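PDB 5UYT: Ice-binding protein from Flavobacteriaceae bacterium, which probably binds ice crystals and limits their growth, acting as an antifreeze protein built from right-handed beta-helical domains. Local coordinates for residues 346-351 against 373-378; 299-304 against 318-323; 390-395 against 412-417. All blocks are in the same frame, centred on the assembly; numbering follows the deposited sequence.

Interaction 1. Residues 346-351 against 373-378; sequences TTVNAS and LNDYTK
Thr346 and Asn374 grip each other through both side chains. The hydroxyl OG1 of Thr346 sits between its own backbone N and carbonyl carbon (chi1 80°). There OG1 of Thr346 accepts the backbone N-H of Asn374 at 2.9 Å (N to OG1) and donates to the carbonyl O of Thr347. The amide of Asn374 adds a second bond from the same residue. ND2 of Asn374 donates to Thr346 O at 3.0 Å, and that oxygen lies close to the amide plane. OD1 of Asn374 takes the N-H of Asp375, and CG1 of Val348 packs 3.6 Å from the same OD1. In Thr377, OG1 lies beside its own backbone N and bonds back to Asn374 O, which Thr377 N reaches from the same face. Both segments make type II turns, Thr347 to Ala350 and Asn374 to Thr377. Asn349 N donates to Asp375 O at 3.0 Å and Lys378 N to Ala350 O at 2.9 Å. Water 1 bridges Ala350 O and Tyr376 O. At the exposed corner, ND2 of Asn349 lies 3.7 Å from CB of Tyr376. Asn374 thus gives two N-H groups to Thr346, while one bond inside each segment limits the rotation of the hydroxyl and the amide.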
ATOM      1  N   THR A 346      -5.176  18.486  -1.793  1.00 15.99           N
ATOM      2  CA  THR A 346      -4.514  17.953  -0.586  1.00 15.98           C
ATOM      3  C   THR A 346      -4.796  18.851   0.601  1.00 15.92           C
ATOM      4  O   THR A 346      -5.191  20.020   0.440  1.00 16.29           O
ATOM      5  CB  THR A 346      -2.965  17.795  -0.729  1.00 15.41           C
ATOM      6  OG1 THR A 346      -2.300  19.053  -0.541  1.00 15.87           O
ATOM      7  CG2 THR A 346      -2.538  17.225  -2.121  1.00 15.88           C
ATOM      8  N   THR A 347      -4.507  18.326   1.783  1.00 15.12           N
ATOM      9  CA  THR A 347      -4.419  19.171   2.976  1.00 14.35           C
ATOM     10  C   THR A 347      -3.065  19.895   3.013  1.00 14.22           C
ATOM     11  O   THR A 347      -2.099  19.485   2.329  1.00 14.51           O
ATOM     12  CB  THR A 347      -4.572  18.341   4.251  1.00 14.74           C
ATOM     13  OG1 THR A 347      -3.564  17.350   4.318  1.00 14.53           O
ATOM     14  CG2 THR A 347      -5.981  17.644   4.279  1.00 15.20           C
ATOM     15  N   VAL A 348      -2.974  20.954   3.815  1.00 13.95           N
ATOM     16  CA  VAL A 348      -1.634  21.468   4.159  1.00 13.72           C
ATOM     17  C   VAL A 348      -0.816  20.340   4.801  1.00 13.91           C
ATOM     18  O   VAL A 348      -1.379  19.412   5.416  1.00 14.28           O
ATOM     19  CB  VAL A 348      -1.667  22.737   5.046  1.00 14.26           C
ATOM     20  CG1 VAL A 348      -2.456  23.843   4.331  1.00 14.14           C
ATOM     21  CG2 VAL A 348      -2.284  22.446   6.439  1.00 14.84           C
ATOM     22  N   ASN A 349       0.501  20.385   4.614  1.00 14.01           N
ATOM     23  CA  ASN A 349       1.421  19.399   5.219  1.00 14.59           C
ATOM     24  C   ASN A 349       1.176  17.971   4.723  1.00 15.01           C
ATOM     25  O   ASN A 349       1.671  17.016   5.357  1.00 15.68           O
ATOM     26  CB  ASN A 349       1.278  19.355   6.763  1.00 15.53           C
ATOM     27  CG  ASN A 349       1.941  20.507   7.504  1.00 16.53           C
ATOM     28  OD1 ASN A 349       1.557  20.814   8.687  1.00 19.11           O
ATOM     29  ND2 ASN A 349       2.960  21.079   6.929  1.00 15.92           N
ATOM     30  N   ALA A 350       0.458  17.799   3.602  1.00 14.30           N
ATOM     31  CA  ALA A 350       0.283  16.429   3.088  1.00 14.86           C
ATOM     32  C   ALA A 350       1.644  15.898   2.599  1.00 15.17           C
ATOM     33  O   ALA A 350       2.574  16.681   2.356  1.00 14.47           O
ATOM     34  CB  ALA A 350      -0.767  16.386   1.961  1.00 14.23           C
ATOM     35  N   SER A 351       1.770  14.569   2.451  1.00 14.74           N
ATOM     36  CA  SER A 351       3.051  14.022   2.039  1.00 14.36           C
ATOM     37  C   SER A 351       2.889  12.722   1.303  1.00 14.95           C
ATOM     38  O   SER A 351       1.918  11.977   1.532  1.00 15.75           O
ATOM     39  CB  SER A 351       4.051  13.866   3.233  1.00 14.92           C
ATOM     40  OG  SER A 351       3.555  12.978   4.254  1.00 14.64           O
ATOM     41  N   LEU A 373      -1.896  21.322  -5.064  1.00 14.53           N
ATOM     42  CA  LEU A 373      -1.025  20.814  -3.975  1.00 14.47           C
ATOM     43  C   LEU A 373      -0.999  21.887  -2.910  1.00 14.14           C
ATOM     44  O   LEU A 373      -0.570  23.013  -3.192  1.00 14.66           O
ATOM     45  CB  LEU A 373       0.404  20.492  -4.487  1.00 14.86           C
ATOM     46  CG  LEU A 373       0.381  19.423  -5.607  1.00 14.91           C
ATOM     47  CD1 LEU A 373       1.832  19.139  -5.947  1.00 14.82           C
ATOM     48  CD2 LEU A 373      -0.327  18.126  -5.155  1.00 15.72           C
ATOM     49  N   ASN A 374      -1.582  21.597  -1.744  1.00 14.31           N
ATOM     50  CA  ASN A 374      -1.766  22.637  -0.694  1.00 14.06           C
ATOM     51  C   ASN A 374      -0.439  22.962   0.028  1.00 13.77           C
ATOM     52  O   ASN A 374       0.545  22.226  -0.131  1.00 13.07           O
ATOM     53  CB  ASN A 374      -2.834  22.130   0.291  1.00 14.62           C
ATOM     54  CG  ASN A 374      -3.684  23.242   0.855  1.00 15.27           C
ATOM     55  OD1 ASN A 374      -3.274  24.404   0.884  1.00 15.99           O
ATOM     56  ND2 ASN A 374      -4.877  22.882   1.360  1.00 16.41           N
ATOM     57  N   ASP A 375      -0.406  24.071   0.800  1.00 13.81           N
ATOM     58  CA  ASP A 375       0.845  24.612   1.374  1.00 14.13           C
ATOM     59  C   ASP A 375       1.673  23.524   2.069  1.00 14.06           C
ATOM     60  O   ASP A 375       1.146  22.735   2.868  1.00 14.19           O
ATOM     61  CB  ASP A 375       0.586  25.681   2.442  1.00 14.99           C
ATOM     62  CG  ASP A 375      -0.329  26.830   1.985  1.00 16.22           C
ATOM     63  OD1 ASP A 375      -0.987  26.771   0.928  1.00 16.04           O
ATOM     64  OD2 ASP A 375      -0.385  27.818   2.765  1.00 18.18           O
ATOM     65  N   TYR A 376       2.969  23.527   1.811  1.00 13.80           N
ATOM     66  CA  TYR A 376       3.928  22.659   2.530  1.00 14.12           C
ATOM     67  C   TYR A 376       3.679  21.170   2.309  1.00 14.64           C
ATOM     68  O   TYR A 376       4.131  20.324   3.082  1.00 16.50           O
ATOM     69  CB  TYR A 376       4.088  23.081   4.035  1.00 14.38           C
ATOM     70  CG  TYR A 376       4.735  24.423   4.099  1.00 14.24           C
ATOM     71  CD1 TYR A 376       6.103  24.539   3.895  1.00 15.30           C
ATOM     72  CD2 TYR A 376       3.963  25.590   4.205  1.00 14.52           C
ATOM     73  CE1 TYR A 376       6.718  25.778   3.885  1.00 15.79           C
ATOM     74  CE2 TYR A 376       4.575  26.861   4.186  1.00 14.91           C
ATOM     75  CZ  TYR A 376       5.938  26.930   3.993  1.00 15.09           C
ATOM     76  OH  TYR A 376       6.564  28.169   3.957  1.00 16.71           O
ATOM     77  N   THR A 377       3.039  20.845   1.203  1.00 14.45           N
ATOM     78  CA  THR A 377       2.938  19.427   0.782  1.00 14.62           C
ATOM     79  C   THR A 377       4.285  18.927   0.238  1.00 15.33           C
ATOM     80  O   THR A 377       5.003  19.682  -0.409  1.00 14.97           O
ATOM     81  CB  THR A 377       1.819  19.283  -0.240  1.00 14.75           C
ATOM     82  OG1 THR A 377       0.574  19.512   0.467  1.00 14.92           O
ATOM     83  CG2 THR A 377       1.837  17.900  -0.902  1.00 15.17           C
ATOM     84  N   LYS A 378       4.644  17.694   0.590  1.00 14.84           N
ATOM     85  CA  LYS A 378       5.878  17.071   0.109  1.00 15.56           C
ATOM     86  C   LYS A 378       5.421  16.010  -0.875  1.00 15.68           C
ATOM     87  O   LYS A 378       4.993  14.901  -0.471  1.00 16.38           O
ATOM     88  CB  LYS A 378       6.710  16.470   1.265  1.00 17.15           C
ATOM     89  CG  LYS A 378       7.227  17.559   2.208  1.00 19.71           C
ATOM     90  CD  LYS A 378       8.082  17.000   3.338  1.00 25.53           C
ATOM     91  CE  LYS A 378       8.768  18.171   4.056  1.00 28.22           C
ATOM     92  NZ  LYS A 378       9.479  17.629   5.236  1.00 32.41           N
TER
HETATM   93  O   HOH W   1       4.532  17.801   4.242  1.00 31.01           O

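Interaction 2. Residues 299-304 against 318-323; sequences AAFGQN and TVLNGK
Segments 299-304 and 318-323 run the same way, their end-to-end directions 16° apart, and meet at one bridge between Gly302 and Asn321. Asn321 N donates to Phe301 O at 3.0 Å in an almost straight bond (178° at the hydrogen). Gln303 N returns a bond to Asn321 O at 2.8 Å, and Asn304 N reaches Lys323 O at 2.8 Å. Gly302 has backbone angles that call for glycine, and a CB there would clash with Asn321 O. Phe301 turns inward, with CG anti to its backbone N (chi1 -173°). CD2 of Phe301 meets CG2 of Thr318 at 3.7 Å and CD1 of Leu320 at 3.8 Å, both obliquely to the ring. CD1 of Leu320 also rests on Gly302 CA. The Thr318 hydroxyl turns to Ala316 O instead. The side chains of Asn304 and Lys323 cross at about a right angle, with Asn304 ND2 3.6 Å from Lys323 CE. An alanine in place of Phe301 would probably open a gap beside Thr318 CG2 and Leu320 CD1 and leave both methyls without their aromatic partner. Backbone bonds therefore set the alignment, while the buried ring supplies apolar packing next to a glycine that no larger residue could readily replace.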
ATOM      1  N   ALA A 299     -12.185  10.300  -1.266  1.00 19.86           N
ATOM      2  CA  ALA A 299     -12.272  11.452  -0.336  1.00 20.10           C
ATOM      3  C   ALA A 299     -11.429  11.234   0.919  1.00 19.98           C
ATOM      4  O   ALA A 299     -11.085  12.207   1.602  1.00 19.85           O
ATOM      5  CB  ALA A 299     -13.722  11.718   0.049  1.00 21.19           C
ATOM      6  N   ALA A 300     -11.082   9.973   1.203  1.00 19.40           N
ATOM      7  CA  ALA A 300     -10.391   9.603   2.448  1.00 19.78           C
ATOM      8  C   ALA A 300      -8.924   9.163   2.214  1.00 18.72           C
ATOM      9  O   ALA A 300      -8.283   8.591   3.095  1.00 19.61           O
ATOM     10  CB  ALA A 300     -11.204   8.491   3.149  1.00 21.37           C
ATOM     11  N   PHE A 301      -8.393   9.446   1.030  1.00 18.60           N
ATOM     12  CA  PHE A 301      -7.020   9.044   0.646  1.00 17.95           C
ATOM     13  C   PHE A 301      -5.996   9.697   1.591  1.00 18.42           C
ATOM     14  O   PHE A 301      -6.187  10.815   2.054  1.00 18.78           O
ATOM     15  CB  PHE A 301      -6.798   9.485  -0.828  1.00 17.50           C
ATOM     16  CG  PHE A 301      -5.513   9.024  -1.449  1.00 16.92           C
ATOM     17  CD1 PHE A 301      -5.253   7.654  -1.693  1.00 17.30           C
ATOM     18  CD2 PHE A 301      -4.574   9.971  -1.874  1.00 16.95           C
ATOM     19  CE1 PHE A 301      -4.039   7.275  -2.320  1.00 17.52           C
ATOM     20  CE2 PHE A 301      -3.385   9.600  -2.513  1.00 17.19           C
ATOM     21  CZ  PHE A 301      -3.113   8.248  -2.727  1.00 16.94           C
ATOM     22  N   GLY A 302      -4.903   8.992   1.855  1.00 18.81           N
ATOM     23  CA  GLY A 302      -3.926   9.450   2.852  1.00 18.62           C
ATOM     24  C   GLY A 302      -4.201   8.759   4.172  1.00 18.29           C
ATOM     25  O   GLY A 302      -4.467   7.553   4.225  1.00 18.04           O
ATOM     26  N   GLN A 303      -4.121   9.528   5.242  1.00 18.73           N
ATOM     27  CA  GLN A 303      -4.363   9.012   6.595  1.00 19.60           C
ATOM     28  C   GLN A 303      -3.506   7.788   6.865  1.00 19.34           C
ATOM     29  O   GLN A 303      -3.984   6.812   7.466  1.00 19.66           O
ATOM     30  CB  GLN A 303      -5.844   8.657   6.789  1.00 22.04           C
ATOM     31  CG  GLN A 303      -6.792   9.820   6.549  1.00 24.42           C
ATOM     32  CD  GLN A 303      -8.181   9.437   6.986  1.00 27.61           C
ATOM     33  OE1 GLN A 303      -8.482   9.458   8.162  1.00 30.71           O
ATOM     34  NE2 GLN A 303      -9.004   8.996   6.053  1.00 30.57           N
ATOM     35  N   ASN A 304      -2.251   7.852   6.423  1.00 18.21           N
ATOM     36  CA  ASN A 304      -1.258   6.808   6.655  1.00 19.10           C
ATOM     37  C   ASN A 304      -1.528   5.504   5.884  1.00 19.32           C
ATOM     38  O   ASN A 304      -1.071   4.419   6.285  1.00 19.75           O
ATOM     39  CB  ASN A 304      -1.062   6.595   8.175  1.00 21.38           C
ATOM     40  CG  ASN A 304      -0.955   7.913   8.919  1.00 23.30           C
ATOM     41  OD1 ASN A 304      -1.755   8.218   9.805  1.00 29.72           O
ATOM     42  ND2 ASN A 304      -0.010   8.714   8.535  1.00 24.52           N
ATOM     43  N   THR A 318     -10.083  13.223  -5.598  1.00 18.19           N
ATOM     44  CA  THR A 318      -9.296  12.618  -4.536  1.00 18.33           C
ATOM     45  C   THR A 318      -8.734  13.718  -3.652  1.00 18.08           C
ATOM     46  O   THR A 318      -8.283  14.757  -4.163  1.00 17.30           O
ATOM     47  CB  THR A 318      -8.155  11.823  -5.173  1.00 18.36           C
ATOM     48  OG1 THR A 318      -8.715  10.690  -5.863  1.00 18.22           O
ATOM     49  CG2 THR A 318      -7.110  11.371  -4.126  1.00 18.15           C
ATOM     50  N   VAL A 319      -8.788  13.497  -2.339  1.00 18.31           N
ATOM     51  CA  VAL A 319      -8.171  14.416  -1.399  1.00 17.21           C
ATOM     52  C   VAL A 319      -7.064  13.637  -0.682  1.00 17.04           C
ATOM     53  O   VAL A 319      -7.337  12.597  -0.075  1.00 16.54           O
ATOM     54  CB  VAL A 319      -9.200  14.936  -0.356  1.00 18.07           C
ATOM     55  CG1 VAL A 319      -8.517  15.867   0.652  1.00 18.89           C
ATOM     56  CG2 VAL A 319     -10.326  15.683  -1.073  1.00 18.73           C
ATOM     57  N   LEU A 320      -5.824  14.109  -0.773  1.00 15.48           N
ATOM     58  CA  LEU A 320      -4.751  13.515   0.033  1.00 15.51           C
ATOM     59  C   LEU A 320      -4.712  14.250   1.372  1.00 16.06           C
ATOM     60  O   LEU A 320      -4.334  15.447   1.439  1.00 16.40           O
ATOM     61  CB  LEU A 320      -3.397  13.642  -0.686  1.00 15.33           C
ATOM     62  CG  LEU A 320      -2.174  13.211   0.152  1.00 15.49           C
ATOM     63  CD1 LEU A 320      -2.280  11.738   0.521  1.00 15.75           C
ATOM     64  CD2 LEU A 320      -0.839  13.457  -0.577  1.00 15.86           C
ATOM     65  N   ASN A 321      -5.123  13.549   2.436  1.00 16.65           N
ATOM     66  CA  ASN A 321      -5.090  14.117   3.788  1.00 17.53           C
ATOM     67  C   ASN A 321      -3.901  13.489   4.476  1.00 17.00           C
ATOM     68  O   ASN A 321      -3.891  12.252   4.698  1.00 17.38           O
ATOM     69  CB  ASN A 321      -6.373  13.797   4.591  1.00 19.95           C
ATOM     70  CG  ASN A 321      -6.414  14.514   5.964  1.00 23.24           C
ATOM     71  OD1 ASN A 321      -5.380  14.773   6.609  1.00 22.75           O
ATOM     72  ND2 ASN A 321      -7.635  14.857   6.418  1.00 28.38           N
ATOM     73  N   GLY A 322      -2.892  14.301   4.789  1.00 15.92           N
ATOM     74  CA  GLY A 322      -1.762  13.757   5.511  1.00 16.09           C
ATOM     75  C   GLY A 322      -0.926  12.893   4.574  1.00 15.98           C
ATOM     76  O   GLY A 322      -0.663  13.281   3.440  1.00 15.07           O
ATOM     77  N   LYS A 323      -0.549  11.717   5.071  1.00 16.92           N
ATOM     78  CA  LYS A 323       0.473  10.926   4.408  1.00 16.13           C
ATOM     79  C   LYS A 323      -0.053   9.709   3.665  1.00 16.48           C
ATOM     80  O   LYS A 323      -0.910   8.975   4.193  1.00 16.70           O
ATOM     81  CB  LYS A 323       1.457  10.421   5.473  1.00 17.26           C
ATOM     82  CG  LYS A 323       2.598   9.562   4.883  1.00 18.47           C
ATOM     83  CD  LYS A 323       3.725   9.227   5.849  1.00 20.47           C
ATOM     84  CE  LYS A 323       3.255   8.453   7.058  1.00 22.81           C
ATOM     85  NZ  LYS A 323       4.418   8.021   7.913  1.00 25.03           N
TER

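Interaction 3. Residues 390-395 against 412-417; sequences VIINTG and FGINAQ
Phe412 lies against the backbone of 390-395, and the two isoleucines Ile392 and Ile414 meet beside it. Phe412 has CG anti to its own carbonyl carbon, beside the backbone N (chi1 -64°). Ile392 O stands at the edge of the Phe412 ring, near its plane, 3.6 Å from Phe412 CD2. The same oxygen takes a weak hydrogen bond from Phe412 N at 2.9 Å. One carbonyl thus meets both the backbone and the ring of Phe412. CE2 of the ring comes within 4.2 Å of CG2 of Ile391. CB of Phe412 lies near Thr394 OG1, and the two side chains cross at about a right angle.

Ile392 and Ile414 are buried. In one of the two conformers of Ile392 they too cross at about a right angle, and Ile392 CG2 lies 3.7 Å from Ile414 CG2. CG2 of Ile414, anti to its own carbonyl carbon, also lies 3.6 Å from Asn393 O. In that same conformer Ile392 further touches Ile398, Val402 and Ile226, so the pair belongs to the apolar interior.

The chain turns at the two glycines. Gly395 N donates to Gly413 O at 2.9 Å from well above the carbonyl plane, and CA of Thr394 makes a short C-H contact with Phe412 O. Asn393 sends ND2 to Leu373 O on the preceding coil. Strand 390-392 pairs in parallel with 409-412 on one side and 371-373 on the other. Such stacked coils, with apolar side chains inside and turns at the corners, are characteristic of the right-handed beta-helix (beta-solenoid) of this ice-binding protein family.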
ATOM      1  N   VAL A 390      -3.771  24.054 -12.572  1.00 18.55           N
ATOM      2  CA  VAL A 390      -2.907  23.496 -11.554  1.00 17.53           C
ATOM      3  C   VAL A 390      -2.490  24.633 -10.621  1.00 16.63           C
ATOM      4  O   VAL A 390      -2.114  25.725 -11.096  1.00 17.85           O
ATOM      5  CB  VAL A 390      -1.660  22.827 -12.189  1.00 17.16           C
ATOM      6  CG1 VAL A 390      -0.673  22.322 -11.130  1.00 16.54           C
ATOM      7  CG2 VAL A 390      -2.086  21.714 -13.152  1.00 18.95           C
ATOM      8  N   ILE A 391      -2.571  24.383  -9.315  1.00 15.95           N
ATOM      9  CA  ILE A 391      -2.034  25.335  -8.327  1.00 16.01           C
ATOM     10  C   ILE A 391      -1.060  24.595  -7.435  1.00 15.20           C
ATOM     11  O   ILE A 391      -1.401  23.529  -6.891  1.00 15.05           O
ATOM     12  CB  ILE A 391      -3.150  25.932  -7.443  1.00 17.21           C
ATOM     13  CG1 ILE A 391      -4.170  26.643  -8.311  1.00 18.27           C
ATOM     14  CG2 ILE A 391      -2.552  26.896  -6.386  1.00 17.25           C
ATOM     15  CD1 ILE A 391      -5.406  27.091  -7.531  1.00 21.42           C
ATOM     16  N   ILE A 392       0.142  25.144  -7.272  1.00 14.10           N
ATOM     17  CA  ILE A 392       1.123  24.549  -6.368  0.50 13.41           C
ATOM     18  C   ILE A 392       1.472  25.636  -5.363  1.00 13.80           C
ATOM     19  O   ILE A 392       2.066  26.675  -5.703  1.00 13.86           O
ATOM     20  CB  ILE A 392       2.388  24.041  -7.075  0.50 12.95           C
ATOM     21  CG1 ILE A 392       2.033  23.264  -8.354  0.50 12.98           C
ATOM     22  CG2 ILE A 392       3.186  23.167  -6.096  0.50 12.83           C
ATOM     23  CD1 ILE A 392       3.225  22.761  -9.132  0.50 12.03           C
ATOM     24  N   ASN A 393       1.010  25.410  -4.135  1.00 13.86           N
ATOM     25  CA  ASN A 393       1.004  26.463  -3.095  1.00 14.32           C
ATOM     26  C   ASN A 393       2.296  26.628  -2.335  1.00 14.20           C
ATOM     27  O   ASN A 393       3.229  25.837  -2.489  1.00 14.60           O
ATOM     28  CB  ASN A 393      -0.184  26.173  -2.112  1.00 14.40           C
ATOM     29  CG  ASN A 393      -1.550  26.502  -2.730  1.00 16.09           C
ATOM     30  OD1 ASN A 393      -1.899  27.697  -2.900  1.00 17.72           O
ATOM     31  ND2 ASN A 393      -2.312  25.462  -3.122  1.00 15.50           N
ATOM     32  N   THR A 394       2.351  27.687  -1.528  1.00 14.27           N
ATOM     33  CA  THR A 394       3.560  28.056  -0.807  1.00 14.56           C
ATOM     34  C   THR A 394       4.288  26.863  -0.170  1.00 14.39           C
ATOM     35  O   THR A 394       3.695  26.114   0.592  1.00 13.93           O
ATOM     36  CB  THR A 394       3.169  29.002   0.324  1.00 15.89           C
ATOM     37  OG1 THR A 394       2.542  30.174  -0.257  1.00 17.59           O
ATOM     38  CG2 THR A 394       4.434  29.427   1.133  1.00 16.14           C
ATOM     39  N   GLY A 395       5.582  26.727  -0.457  1.00 14.30           N
ATOM     40  CA  GLY A 395       6.404  25.851   0.332  1.00 14.60           C
ATOM     41  C   GLY A 395       6.355  24.403  -0.135  1.00 13.83           C
ATOM     42  O   GLY A 395       7.071  23.573   0.415  1.00 14.43           O
ATOM     43  N   PHE A 412       3.737  28.989  -6.277  1.00 14.08           N
ATOM     44  CA  PHE A 412       3.990  29.991  -5.252  1.00 14.46           C
ATOM     45  C   PHE A 412       5.127  29.502  -4.339  1.00 14.56           C
ATOM     46  O   PHE A 412       4.905  28.611  -3.507  1.00 14.90           O
ATOM     47  CB  PHE A 412       2.698  30.226  -4.424  1.00 15.10           C
ATOM     48  CG  PHE A 412       1.566  30.796  -5.226  1.00 16.24           C
ATOM     49  CD1 PHE A 412       1.398  32.177  -5.350  1.00 17.51           C
ATOM     50  CD2 PHE A 412       0.652  29.968  -5.860  1.00 16.43           C
ATOM     51  CE1 PHE A 412       0.351  32.727  -6.104  1.00 18.72           C
ATOM     52  CE2 PHE A 412      -0.381  30.508  -6.626  1.00 17.73           C
ATOM     53  CZ  PHE A 412      -0.546  31.893  -6.751  1.00 18.87           C
ATOM     54  N   GLY A 413       6.346  30.039  -4.500  1.00 13.15           N
ATOM     55  CA  GLY A 413       7.381  29.779  -3.504  1.00 13.33           C
ATOM     56  C   GLY A 413       7.635  28.291  -3.290  1.00 13.61           C
ATOM     57  O   GLY A 413       7.684  27.826  -2.133  1.00 14.34           O
ATOM     58  N   ILE A 414       7.893  27.575  -4.377  1.00 13.33           N
ATOM     59  CA  ILE A 414       8.043  26.100  -4.326  1.00 13.07           C
ATOM     60  C   ILE A 414       9.494  25.693  -4.604  1.00 14.10           C
ATOM     61  O   ILE A 414      10.317  26.524  -5.032  1.00 13.11           O
ATOM     62  CB  ILE A 414       7.094  25.376  -5.316  1.00 13.41           C
ATOM     63  CG1 ILE A 414       7.535  25.566  -6.781  1.00 13.08           C
ATOM     64  CG2 ILE A 414       5.628  25.834  -5.135  1.00 13.41           C
ATOM     65  CD1 ILE A 414       6.730  24.639  -7.726  1.00 13.13           C
ATOM     66  N   ASN A 415       9.799  24.420  -4.340  1.00 13.02           N
ATOM     67  CA  ASN A 415      11.101  23.854  -4.685  1.00 13.32           C
ATOM     68  C   ASN A 415      10.834  22.541  -5.402  1.00 13.61           C
ATOM     69  O   ASN A 415      10.291  21.604  -4.804  1.00 13.40           O
ATOM     70  CB  ASN A 415      11.975  23.680  -3.449  1.00 14.46           C
ATOM     71  CG  ASN A 415      13.424  23.354  -3.808  1.00 16.10           C
ATOM     72  OD1 ASN A 415      14.391  24.053  -3.390  1.00 18.11           O
ATOM     73  ND2 ASN A 415      13.585  22.331  -4.570  1.00 15.25           N
ATOM     74  N   ALA A 416      11.148  22.490  -6.694  1.00 12.55           N
ATOM     75  CA  ALA A 416      10.722  21.325  -7.474  1.00 12.43           C
ATOM     76  C   ALA A 416      11.928  20.802  -8.224  1.00 12.91           C
ATOM     77  O   ALA A 416      12.588  21.564  -8.946  1.00 12.82           O
ATOM     78  CB  ALA A 416       9.609  21.728  -8.457  1.00 13.27           C
ATOM     79  N   GLN A 417      12.213  19.508  -8.068  1.00 13.43           N
ATOM     80  CA  GLN A 417      13.411  18.921  -8.627  1.00 13.85           C
ATOM     81  C   GLN A 417      13.096  17.649  -9.367  1.00 14.74           C
ATOM     82  O   GLN A 417      12.564  16.707  -8.793  1.00 14.94           O
ATOM     83  CB  GLN A 417      14.461  18.628  -7.513  1.00 15.13           C
ATOM     84  CG  GLN A 417      14.933  19.932  -6.809  1.00 15.25           C
ATOM     85  CD  GLN A 417      15.859  19.695  -5.624  1.00 17.55           C
ATOM     86  OE1 GLN A 417      15.695  20.330  -4.542  1.00 19.50           O
ATOM     87  NE2 GLN A 417      16.828  18.850  -5.804  1.00 17.04           N
TER

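The three contacts follow one another along the second Ice-binding-like region, and none nests in or crosses another. Interaction 2 comes first and closes a loop of 13 residues between 299-304 and 318-323. Interaction 1 then spans 21 residues from 346-351 to 373-378. Interaction 3 spans 16 from 390-395 to 412-417. Interaction 1 lies between the others, its centre about 10 Å from each of theirs. It joins interaction 2 where Thr347 N meets Leu320 O and Ser351 N meets Gly322 O. It joins interaction 3 where Leu373 N meets Ile391 O and Tyr376 N meets Thr394 O. Interactions 2 and 3 do not touch. Together they tie successive coils of one beta-helix.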